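Local coordinates for protein sulfatase (Bacteroides fragilis CAG:558, PDB 6USS) that probably hydrolyses aryl sulfate esters as a calcium-dependent sulfatase of a gut bacterium, at residues Ser197-Gly200 against Glu201-Tyr204; Asp222-Gly226 against Thr227-Val231; Val231-Ala234 against Leu235-Ala239; Arg271-Gln274 against Lys275-Lys279; Gly294-Lys297 against Ser298-Asp301. The protein carries 1 engineered substitution. All coordinates share one frame; numbering follows the deposited sequence.

Overall arrangement
Interactions 1 and 2, with centres about 6 Å apart, belong to the long loop before helix 231-247, and interaction 3 opens that helix, sharing Val-231 with interaction 2. Tyr-204 OH of interaction 1 meets Thr-229 O of interaction 2 at 2.6 Å. Helix 283-308, carrying interaction 5, lies beside interaction 3, the centres about 10 Å apart, where Glu-233 OE1 reaches Lys-297 NZ at 2.7 Å. The same OE1 also binds Arg-271 NH1, which ties in interaction 4. The calcium ion, held by Asp-42, Asp-43, Asp-322, Asn-323 and the engineered Cys-88, is about 10 Å from the side chain of Tyr-198 and about 13 Å from those of Leu-235 and Met-295.

Interaction 1 of 5, residues Ser197-Gly200 against Glu201-Tyr204; sequences SYLG and ENNY
Tyr-204 sets the edge of its ring against the backbone of Ser-197 and Tyr-198, closing a compact reversal of the chain that begins with an ST turn, in which Ser-197 OG accepts from Leu-199 N at 2.9 Å. Ser-197 O lies in the plane of the ring, and Tyr-204 CE1 comes to 3.3 Å from Tyr-198 O. The ring takes this place because CG stands beside the backbone N of Tyr-204 (chi1 -46°); its hydroxyl goes on to bond Thr-229 O. The side chain of Tyr-198 has its partners outside the turn, its OH bonding His-263 O and its ring meeting Phe-230. Leu-199 and Asn-202 run side by side in the same direction, CD1 of the leucine 3.7 Å from ND2 of the asparagine. That same ND2 adds a weak bond to Ser-197 OG. Glu-201, bent at its second torsion, swings its carboxylate back over the leucine, so that OE1 is 3.3 Å from Leu-199 CB and shares a water with Gly-200 N. The hub of the turn is Leu-199 O, which accepts from Asn-202 N at 2.8 Å on one face of its carbonyl plane and from Tyr-204 N at 3.2 Å on the opposite face.

Interaction 2 of 5, residues Asp222-Gly226 against Thr227-Val231; sequences DKYWG and TDTFV
Tyr-224 O is gripped twice by Thr-227, whose hydroxyl OG1 donates to it at 2.8 Å and whose backbone N follows at 3.2 Å. Both donors come from the same face of the carbonyl plane, the hydroxyl tilted less from that plane than the N-H. The double hold is possible because OG1 sits between the backbone N and the carbonyl carbon of Thr-227 (chi1 77°), which puts it within reach of Tyr-224 O. OG1 is in addition an acceptor: Thr-229 N reaches it at 3.2 Å, and Thr-229 OG1 donates to it at 3.0 Å. The hydroxyl of Thr-227 thus joins Tyr-224 to Thr-229, as donor to one and acceptor to the other. Beside these bonds the methyl CG2 of Thr-229 approaches Tyr-224 CD1 obliquely at 3.8 Å. The tyrosine ring also carries Lys-223 CG above one face, toward the rim, while its OH bonds Glu-238 on helix 231-247. Gly-226 adopts a positive phi (68°) at the third position of the turn. The arrangement is a type II beta turn, Tyr-224 to Thr-227, overlapping at Thr-227 with an ST turn that leads the chain to Phe-230, the N-cap of helix 231-247.

Interaction 3 of 5, residues Val231-Ala234 against Leu235-Ala239; sequences VSEA and LTLEA
Thr-236 OG1 donates to Ser-232 O at 2.7 Å, nearly in line with the C=O bond, in the opening turns of this helix. The same carbonyl takes the threonine's backbone N-H at 3.2 Å, from above its plane, so one oxygen accepts both donors of one residue. OG1 can reach back this way because it lies beside the backbone N (chi1 -49°); it also meets Ser-298 OG of helix 283-308. Among the regular backbone bonds, Leu-235 N reaches Val-231 O at 2.8 Å and Glu-238 N reaches Ala-234 O at 3.1 Å. Apolar contact is modest, with Val-231 CG2 4.4 Å from Leu-235 CG on the buried flank, where Leu-235 continues onto Met-257. A mixed contact joins Glu-233 and Leu-237. The glutamate chain bends at its second torsion, and OE2 comes to 3.7 Å from Leu-237 CG, while OE1 is engaged by Lys-297 and Arg-271. On a further side Glu-238 forms a salt bridge with Lys-241. The four-residue spacing of the bonds is that of an alpha-helix, here one wedged between strand 253-258 of the central mixed sheet, helix 283-308 and the loop 197-204, within the alpha/beta fold of the sulfatase family.

Interaction 4 of 5, residues Arg271-Gln274 against Lys275-Lys279; sequences RFYQ and KYIDK
Tyr-273 presents one face of its ring to Ile-277, a residue one turn further along helix 273-279. The isoleucine CG1 lies 3.9 Å from the ring centroid and 25° off the normal, a CH-pi contact displaced toward the rim, and CD1 comes to 3.4 Å from Tyr-273 OH. With CG anti to the backbone N (chi1 173°), the ring of Tyr-273 runs along the helix to lie against Ile-277; the hydroxyl is held by Lys-268. Tyr-276 is met differently. Tyr-273 O lies at the edge of its ring, and Phe-272 O approaches CD2 obliquely at 3.2 Å. Phe-272, the N-cap residue, has the CB of Arg-271 over the centre of one ring face, and its own CB touches Tyr-276 CE2 at 4.0 Å. The hydroxyl of Tyr-276 bonds Glu-293 of helix 283-308, the side on which this short helix is packed. Lys-275 runs out to Glu-65 and Glu-293 in salt bridges, and its backbone N is shared between a water and a weak bond to Phe-272 O. The backbone grip becomes regular with Ile-277 N, which bonds Tyr-273 O at 3.2 Å. On the exposed side Gln-274 bends at its second torsion and crosses Asp-278 at about a right angle, the amide and carboxylate planes 53° apart. NE2 of the glutamine lies 3.5 Å from Ile-277 CG2 and donates to Asp-278 OD1 at 3.2 Å, the oxygen lying in the amide plane yet being met from above its own carboxylate plane.

Interaction 5 of 5, residues Gly294-Lys297 against Ser298-Asp301; sequences GMDK and SLGD
Gly-294 to Asp-301 form about two turns of alpha-helix, stitched by backbone bonds four residues apart, such as Gly-300 N to Asp-296 O at 3.0 Å with an angle of 170° at the hydrogen. This is the middle of helix 283-308, one of the helices laid against the central sheet of the sulfatase fold. Met-295, Ser-298 and Leu-299 turn toward strand 35-41, where each touches Phe-39. Ser-298 CB lies 3.2 Å from Met-295 O, and its OG bonds His-259 NE2 as well as helix 231-247. Asp-296 faces helix 67-74, its carboxylate fixed by Asn-68 ND2 and the N of Met-69. On the partly exposed side Lys-297 and Asp-301 form a salt bridge one turn apart. The lysine leaves with CG anti to its backbone N (chi1 175°), stays extended, then bends at its last torsion, which brings NZ to the carboxylate of Asp-301. That carboxylate also lies close to Lys-297 O without bonding to it, a crowding of acceptors that the ammonium probably offsets. The ammonium probably shares its charge between this carboxylate and that of Glu-233, and a water lies near it, only weakly bound to NZ but donating to Asp-301 OD1 at 2.8 Å. NZ donates to Asp-301 OD2 at 2.9 Å, on the syn lone pair of that oxygen.

Interaction 1 of 5, residues Ser197-Gly200 against Glu201-Tyr204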
# COMPACT_ATOMS: atom_id res chain seq x y z
N SER A 197 6.58 -21.47 -12.98
CA SER A 197 7.91 -22.07 -13.04
C SER A 197 8.81 -21.43 -11.99
O SER A 197 8.72 -20.23 -11.73
CB SER A 197 8.54 -21.90 -14.42
OG SER A 197 9.91 -22.27 -14.37
N TYR A 198 9.69 -22.24 -11.41
CA TYR A 198 10.73 -21.72 -10.52
C TYR A 198 11.90 -21.09 -11.28
O TYR A 198 12.74 -20.43 -10.65
CB TYR A 198 11.28 -22.85 -9.63
CG TYR A 198 10.39 -23.34 -8.52
CD1 TYR A 198 9.32 -24.19 -8.77
CD2 TYR A 198 10.67 -23.01 -7.19
CE1 TYR A 198 8.51 -24.67 -7.73
CE2 TYR A 198 9.88 -23.48 -6.14
CZ TYR A 198 8.79 -24.31 -6.41
OH TYR A 198 8.00 -24.78 -5.37
N LEU A 199 11.97 -21.27 -12.60
CA LEU A 199 13.18 -20.98 -13.37
C LEU A 199 13.13 -19.57 -13.94
O LEU A 199 12.20 -19.22 -14.68
CB LEU A 199 13.34 -22.00 -14.50
CG LEU A 199 13.47 -23.45 -14.02
CD1 LEU A 199 13.59 -24.40 -15.19
CD2 LEU A 199 14.68 -23.59 -13.11
N GLY A 200 14.15 -18.77 -13.60
CA GLY A 200 14.32 -17.48 -14.25
C GLY A 200 14.51 -17.60 -15.75
O GLY A 200 14.13 -16.69 -16.50
N GLU A 201 15.08 -18.71 -16.20
CA GLU A 201 15.14 -18.98 -17.62
C GLU A 201 13.74 -19.01 -18.24
O GLU A 201 13.58 -18.68 -19.41
CB GLU A 201 15.88 -20.29 -17.89
CG GLU A 201 17.30 -20.33 -17.33
CD GLU A 201 17.38 -20.94 -15.92
OE1 GLU A 201 16.37 -20.85 -15.16
OE2 GLU A 201 18.44 -21.51 -15.56
N ASN A 202 12.73 -19.41 -17.46
CA ASN A 202 11.37 -19.42 -17.97
C ASN A 202 10.58 -18.19 -17.57
O ASN A 202 9.35 -18.18 -17.68
CB ASN A 202 10.63 -20.68 -17.50
CG ASN A 202 11.22 -21.96 -18.10
OD1 ASN A 202 11.87 -21.92 -19.15
ND2 ASN A 202 10.98 -23.08 -17.44
N ASN A 203 11.25 -17.14 -17.10
CA ASN A 203 10.61 -15.90 -16.67
C ASN A 203 9.57 -16.15 -15.58
O ASN A 203 8.63 -15.36 -15.43
CB ASN A 203 9.93 -15.15 -17.83
CG ASN A 203 10.86 -14.91 -19.00
OD1 ASN A 203 12.08 -14.80 -18.84
ND2 ASN A 203 10.28 -14.80 -20.19
N TYR A 204 9.73 -17.25 -14.83
CA TYR A 204 8.75 -17.68 -13.82
C TYR A 204 7.34 -17.79 -14.41
O TYR A 204 6.35 -17.63 -13.69
CB TYR A 204 8.76 -16.75 -12.60
CG TYR A 204 10.16 -16.45 -12.14
CD1 TYR A 204 10.98 -17.47 -11.69
CD2 TYR A 204 10.68 -15.16 -12.20
CE1 TYR A 204 12.29 -17.22 -11.29
CE2 TYR A 204 11.99 -14.89 -11.79
CZ TYR A 204 12.79 -15.93 -11.34
OH TYR A 204 14.09 -15.69 -10.95
O HOH W 1 16.39 -20.53 -12.36

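Interaction 2 of 5, residues Asp222-Gly226 against Thr227-Val231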
# COMPACT_ATOMS: atom_id res chain seq x y z
N ASP A 222 10.95 -8.98 -12.71
CA ASP A 222 11.26 -8.85 -14.13
C ASP A 222 12.76 -8.81 -14.37
O ASP A 222 13.25 -9.37 -15.36
CB ASP A 222 10.56 -7.61 -14.70
CG ASP A 222 9.01 -7.72 -14.72
OD1 ASP A 222 8.40 -8.46 -13.91
OD2 ASP A 222 8.39 -7.03 -15.56
N LYS A 223 13.53 -8.19 -13.47
CA LYS A 223 14.97 -8.09 -13.70
C LYS A 223 15.70 -9.44 -13.57
O LYS A 223 16.88 -9.51 -13.91
CB LYS A 223 15.61 -7.07 -12.75
CG LYS A 223 15.63 -7.48 -11.27
CD LYS A 223 16.54 -6.55 -10.44
CE LYS A 223 15.96 -6.23 -9.04
NZ LYS A 223 14.92 -5.12 -8.96
N TYR A 224 15.04 -10.49 -13.08
CA TYR A 224 15.67 -11.80 -13.01
C TYR A 224 15.34 -12.66 -14.22
O TYR A 224 15.84 -13.79 -14.32
CB TYR A 224 15.27 -12.53 -11.73
CG TYR A 224 15.65 -11.79 -10.47
CD1 TYR A 224 16.91 -11.92 -9.92
CD2 TYR A 224 14.74 -10.95 -9.83
CE1 TYR A 224 17.27 -11.23 -8.77
CE2 TYR A 224 15.09 -10.26 -8.68
CZ TYR A 224 16.36 -10.40 -8.16
OH TYR A 224 16.75 -9.72 -7.02
N TRP A 225 14.51 -12.16 -15.14
CA TRP A 225 14.08 -12.96 -16.28
C TRP A 225 15.27 -13.34 -17.14
O TRP A 225 16.19 -12.54 -17.34
CB TRP A 225 13.06 -12.20 -17.13
CG TRP A 225 11.72 -12.01 -16.51
CD1 TRP A 225 11.35 -12.36 -15.25
CD2 TRP A 225 10.58 -11.38 -17.11
NE1 TRP A 225 10.04 -12.01 -15.03
CE2 TRP A 225 9.54 -11.40 -16.16
CE3 TRP A 225 10.33 -10.82 -18.37
CZ2 TRP A 225 8.29 -10.87 -16.41
CZ3 TRP A 225 9.09 -10.29 -18.62
CH2 TRP A 225 8.08 -10.33 -17.65
N GLY A 226 15.26 -14.56 -17.65
CA GLY A 226 16.34 -14.98 -18.51
C GLY A 226 17.68 -15.14 -17.83
O GLY A 226 18.69 -15.26 -18.52
N THR A 227 17.72 -15.11 -16.50
CA THR A 227 18.90 -15.51 -15.75
C THR A 227 18.65 -16.90 -15.16
O THR A 227 17.56 -17.46 -15.28
CB THR A 227 19.22 -14.50 -14.66
OG1 THR A 227 18.33 -14.67 -13.54
CG2 THR A 227 19.06 -13.09 -15.18
N ASP A 228 19.67 -17.46 -14.52
CA ASP A 228 19.49 -18.72 -13.81
C ASP A 228 19.18 -18.51 -12.33
O ASP A 228 19.54 -19.36 -11.50
CB ASP A 228 20.72 -19.63 -14.00
CG ASP A 228 21.98 -19.10 -13.30
OD1 ASP A 228 21.98 -17.92 -12.84
OD2 ASP A 228 22.96 -19.87 -13.21
N THR A 229 18.52 -17.41 -11.97
CA THR A 229 18.09 -17.20 -10.59
C THR A 229 16.82 -18.01 -10.33
O THR A 229 15.75 -17.69 -10.87
CB THR A 229 17.88 -15.71 -10.30
OG1 THR A 229 19.05 -14.96 -10.66
CG2 THR A 229 17.58 -15.48 -8.83
N PHE A 230 16.94 -19.07 -9.53
CA PHE A 230 15.80 -19.80 -8.98
C PHE A 230 14.91 -18.86 -8.16
O PHE A 230 15.40 -17.96 -7.48
CB PHE A 230 16.31 -20.96 -8.11
CG PHE A 230 15.43 -22.18 -8.13
CD1 PHE A 230 15.36 -22.98 -9.26
CD2 PHE A 230 14.69 -22.54 -7.02
CE1 PHE A 230 14.55 -24.11 -9.29
CE2 PHE A 230 13.89 -23.66 -7.04
CZ PHE A 230 13.82 -24.45 -8.18
N VAL A 231 13.59 -19.07 -8.22
CA VAL A 231 12.66 -18.05 -7.73
C VAL A 231 12.82 -17.83 -6.22
O VAL A 231 12.71 -16.69 -5.74
CB VAL A 231 11.20 -18.38 -8.11
CG1 VAL A 231 10.64 -19.52 -7.30
CG2 VAL A 231 10.33 -17.13 -7.91

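Interaction 3 of 5, residues Val231-Ala234 against Leu235-Ala239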
# COMPACT_ATOMS: atom_id res chain seq x y z
N VAL A 231 13.59 -19.07 -8.22
CA VAL A 231 12.66 -18.05 -7.73
C VAL A 231 12.82 -17.83 -6.22
O VAL A 231 12.71 -16.69 -5.74
CB VAL A 231 11.20 -18.38 -8.11
CG1 VAL A 231 10.64 -19.52 -7.30
CG2 VAL A 231 10.33 -17.13 -7.91
N SER A 232 13.08 -18.90 -5.46
CA SER A 232 13.35 -18.77 -4.03
C SER A 232 14.56 -17.90 -3.77
O SER A 232 14.63 -17.24 -2.73
CB SER A 232 13.56 -20.15 -3.39
OG SER A 232 12.61 -21.08 -3.89
N GLU A 233 15.55 -17.93 -4.67
CA GLU A 233 16.70 -17.04 -4.56
C GLU A 233 16.30 -15.60 -4.87
O GLU A 233 16.64 -14.68 -4.12
CB GLU A 233 17.82 -17.51 -5.50
CG GLU A 233 19.15 -16.74 -5.40
CD GLU A 233 19.75 -16.73 -3.99
OE1 GLU A 233 19.59 -17.72 -3.24
OE2 GLU A 233 20.40 -15.72 -3.62
N ALA A 234 15.55 -15.41 -5.96
CA ALA A 234 15.07 -14.08 -6.31
C ALA A 234 14.27 -13.47 -5.17
O ALA A 234 14.44 -12.28 -4.84
CB ALA A 234 14.21 -14.13 -7.58
N LEU A 235 13.39 -14.26 -4.56
CA LEU A 235 12.58 -13.75 -3.46
C LEU A 235 13.46 -13.31 -2.29
O LEU A 235 13.21 -12.27 -1.68
CB LEU A 235 11.57 -14.80 -3.02
CG LEU A 235 10.47 -15.13 -4.03
CD1 LEU A 235 9.48 -16.16 -3.48
CD2 LEU A 235 9.75 -13.84 -4.44
N THR A 236 14.49 -14.10 -1.98
CA THR A 236 15.39 -13.75 -0.88
C THR A 236 16.15 -12.46 -1.17
O THR A 236 16.30 -11.62 -0.28
CB THR A 236 16.35 -14.91 -0.60
OG1 THR A 236 15.60 -16.13 -0.51
CG2 THR A 236 17.09 -14.67 0.69
N LEU A 237 16.65 -12.28 -2.39
CA LEU A 237 17.42 -11.08 -2.68
C LEU A 237 16.55 -9.83 -2.63
O LEU A 237 17.00 -8.78 -2.17
CB LEU A 237 18.12 -11.20 -4.03
CG LEU A 237 19.15 -12.31 -4.07
CD1 LEU A 237 19.39 -12.73 -5.53
CD2 LEU A 237 20.45 -11.89 -3.38
N GLU A 238 15.29 -9.92 -3.10
CA GLU A 238 14.41 -8.75 -3.00
C GLU A 238 13.97 -8.52 -1.56
O GLU A 238 13.79 -7.37 -1.14
CB GLU A 238 13.21 -8.90 -3.92
CG GLU A 238 13.60 -8.98 -5.38
CD GLU A 238 14.20 -7.67 -5.92
OE1 GLU A 238 13.51 -6.61 -5.87
OE2 GLU A 238 15.36 -7.70 -6.39
N ALA A 239 13.78 -9.59 -0.79
CA ALA A 239 13.52 -9.40 0.63
C ALA A 239 14.69 -8.72 1.32
O ALA A 239 14.50 -7.85 2.19
CB ALA A 239 13.21 -10.75 1.30
O HOH W 2 18.22 -17.91 -0.98

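Interaction 4 of 5, residues Arg271-Gln274 against Lys275-Lys279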
# COMPACT_ATOMS: atom_id res chain seq x y z
N ARG A 271 21.51 -26.00 -8.22
CA ARG A 271 22.39 -25.78 -7.08
C ARG A 271 22.48 -27.01 -6.17
O ARG A 271 23.50 -27.22 -5.51
CB ARG A 271 21.91 -24.58 -6.27
CG ARG A 271 21.92 -23.30 -7.05
CD ARG A 271 21.52 -22.12 -6.19
NE ARG A 271 20.09 -22.15 -5.89
CZ ARG A 271 19.49 -21.31 -5.05
NH1 ARG A 271 20.19 -20.36 -4.45
NH2 ARG A 271 18.20 -21.42 -4.84
N PHE A 272 21.44 -27.82 -6.12
CA PHE A 272 21.42 -28.92 -5.17
C PHE A 272 21.02 -30.26 -5.78
O PHE A 272 21.21 -31.29 -5.13
CB PHE A 272 20.47 -28.61 -4.01
CG PHE A 272 20.51 -27.17 -3.57
CD1 PHE A 272 21.61 -26.68 -2.86
CD2 PHE A 272 19.47 -26.31 -3.86
CE1 PHE A 272 21.66 -25.35 -2.46
CE2 PHE A 272 19.51 -24.97 -3.45
CZ PHE A 272 20.60 -24.50 -2.74
N TYR A 273 20.49 -30.26 -7.00
CA TYR A 273 19.83 -31.45 -7.52
C TYR A 273 20.78 -32.64 -7.56
O TYR A 273 20.49 -33.70 -6.99
CB TYR A 273 19.26 -31.15 -8.89
CG TYR A 273 18.71 -32.36 -9.57
CD1 TYR A 273 17.46 -32.86 -9.22
CD2 TYR A 273 19.42 -33.00 -10.56
CE1 TYR A 273 16.94 -33.97 -9.85
CE2 TYR A 273 18.92 -34.11 -11.20
CZ TYR A 273 17.68 -34.59 -10.84
OH TYR A 273 17.18 -35.69 -11.49
N GLN A 274 21.94 -32.48 -8.22
CA GLN A 274 22.84 -33.60 -8.43
C GLN A 274 23.36 -34.18 -7.12
O GLN A 274 23.61 -35.39 -7.03
CB GLN A 274 24.01 -33.19 -9.33
CG GLN A 274 24.86 -34.36 -9.82
CD GLN A 274 24.03 -35.41 -10.55
OE1 GLN A 274 23.25 -35.10 -11.45
NE2 GLN A 274 24.19 -36.67 -10.15
N LYS A 275 23.51 -33.34 -6.09
CA LYS A 275 23.97 -33.86 -4.81
C LYS A 275 23.04 -34.95 -4.29
O LYS A 275 23.50 -36.00 -3.81
CB LYS A 275 24.10 -32.72 -3.80
CG LYS A 275 24.47 -33.21 -2.39
CD LYS A 275 24.57 -32.06 -1.38
CE LYS A 275 23.28 -31.26 -1.29
NZ LYS A 275 23.38 -30.24 -0.19
N TYR A 276 21.72 -34.75 -4.41
CA TYR A 276 20.79 -35.75 -3.90
C TYR A 276 20.75 -36.98 -4.80
O TYR A 276 20.57 -38.10 -4.31
CB TYR A 276 19.40 -35.14 -3.73
CG TYR A 276 19.38 -34.12 -2.63
CD1 TYR A 276 19.41 -34.52 -1.30
CD2 TYR A 276 19.36 -32.75 -2.91
CE1 TYR A 276 19.41 -33.60 -0.28
CE2 TYR A 276 19.37 -31.80 -1.88
CZ TYR A 276 19.40 -32.24 -0.56
OH TYR A 276 19.41 -31.36 0.49
N ILE A 277 20.91 -36.79 -6.11
CA ILE A 277 21.04 -37.92 -7.01
C ILE A 277 22.24 -38.76 -6.61
O ILE A 277 22.21 -40.00 -6.69
CB ILE A 277 21.14 -37.45 -8.48
CG1 ILE A 277 19.86 -36.75 -8.93
CG2 ILE A 277 21.40 -38.62 -9.40
CD1 ILE A 277 18.71 -37.71 -9.22
N ASP A 278 23.31 -38.11 -6.13
CA ASP A 278 24.48 -38.83 -5.67
C ASP A 278 24.25 -39.48 -4.31
O ASP A 278 24.87 -40.50 -4.00
CB ASP A 278 25.68 -37.88 -5.60
CG ASP A 278 26.12 -37.39 -6.98
OD1 ASP A 278 26.00 -38.16 -7.96
OD2 ASP A 278 26.57 -36.23 -7.08
N LYS A 279 23.37 -38.91 -3.48
CA LYS A 279 22.99 -39.54 -2.22
C LYS A 279 22.19 -40.82 -2.45
O LYS A 279 22.02 -41.62 -1.52
CB LYS A 279 22.14 -38.58 -1.38
CG LYS A 279 22.83 -37.90 -0.21
CD LYS A 279 21.86 -36.91 0.43
CE LYS A 279 22.39 -36.35 1.72
NZ LYS A 279 21.33 -35.56 2.42
O HOH W 3 24.26 -30.38 -6.50

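Interaction 5 of 5, residues Gly294-Lys297 against Ser298-Asp301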
# COMPACT_ATOMS: atom_id res chain seq x y z
N GLY A 294 16.74 -25.22 -0.91
CA GLY A 294 16.77 -23.84 -1.35
C GLY A 294 15.87 -22.95 -0.50
O GLY A 294 16.18 -21.79 -0.26
N MET A 295 14.74 -23.50 -0.04
CA MET A 295 13.97 -22.82 0.99
C MET A 295 14.83 -22.55 2.21
O MET A 295 14.88 -21.43 2.72
CB MET A 295 12.74 -23.66 1.37
CG MET A 295 11.98 -23.13 2.58
SD MET A 295 12.61 -23.75 4.16
CE MET A 295 12.25 -25.49 4.02
N ASP A 296 15.55 -23.58 2.68
CA ASP A 296 16.37 -23.44 3.87
C ASP A 296 17.53 -22.46 3.64
O ASP A 296 17.96 -21.78 4.59
CB ASP A 296 16.90 -24.81 4.30
CG ASP A 296 17.63 -24.76 5.63
OD1 ASP A 296 16.96 -24.84 6.70
OD2 ASP A 296 18.88 -24.65 5.62
N LYS A 297 18.06 -22.38 2.41
CA LYS A 297 19.09 -21.39 2.12
C LYS A 297 18.55 -19.99 2.28
O LYS A 297 19.25 -19.09 2.78
CB LYS A 297 19.64 -21.59 0.71
CG LYS A 297 20.64 -20.53 0.28
CD LYS A 297 20.97 -20.65 -1.21
CE LYS A 297 22.02 -19.64 -1.67
NZ LYS A 297 21.63 -18.23 -1.48
N SER A 298 17.30 -19.78 1.86
CA SER A 298 16.65 -18.49 2.06
C SER A 298 16.57 -18.14 3.55
O SER A 298 16.88 -17.01 3.96
CB SER A 298 15.28 -18.51 1.40
OG SER A 298 14.52 -17.34 1.70
N LEU A 299 16.15 -19.11 4.39
CA LEU A 299 16.07 -18.88 5.83
C LEU A 299 17.43 -18.48 6.38
O LEU A 299 17.55 -17.52 7.15
CB LEU A 299 15.54 -20.11 6.54
CG LEU A 299 15.46 -20.03 8.08
CD1 LEU A 299 14.29 -19.16 8.55
CD2 LEU A 299 15.37 -21.40 8.68
N GLY A 300 18.47 -19.23 6.00
CA GLY A 300 19.81 -18.87 6.42
C GLY A 300 20.21 -17.47 5.98
O GLY A 300 20.83 -16.73 6.74
N ASP A 301 19.84 -17.10 4.75
CA ASP A 301 20.28 -15.81 4.21
C ASP A 301 19.66 -14.64 4.98
O ASP A 301 20.34 -13.64 5.24
CB ASP A 301 19.93 -15.70 2.72
CG ASP A 301 20.75 -16.63 1.84
OD1 ASP A 301 21.84 -17.08 2.27
OD2 ASP A 301 20.32 -16.90 0.71
O HOH W 4 24.14 -17.70 0.74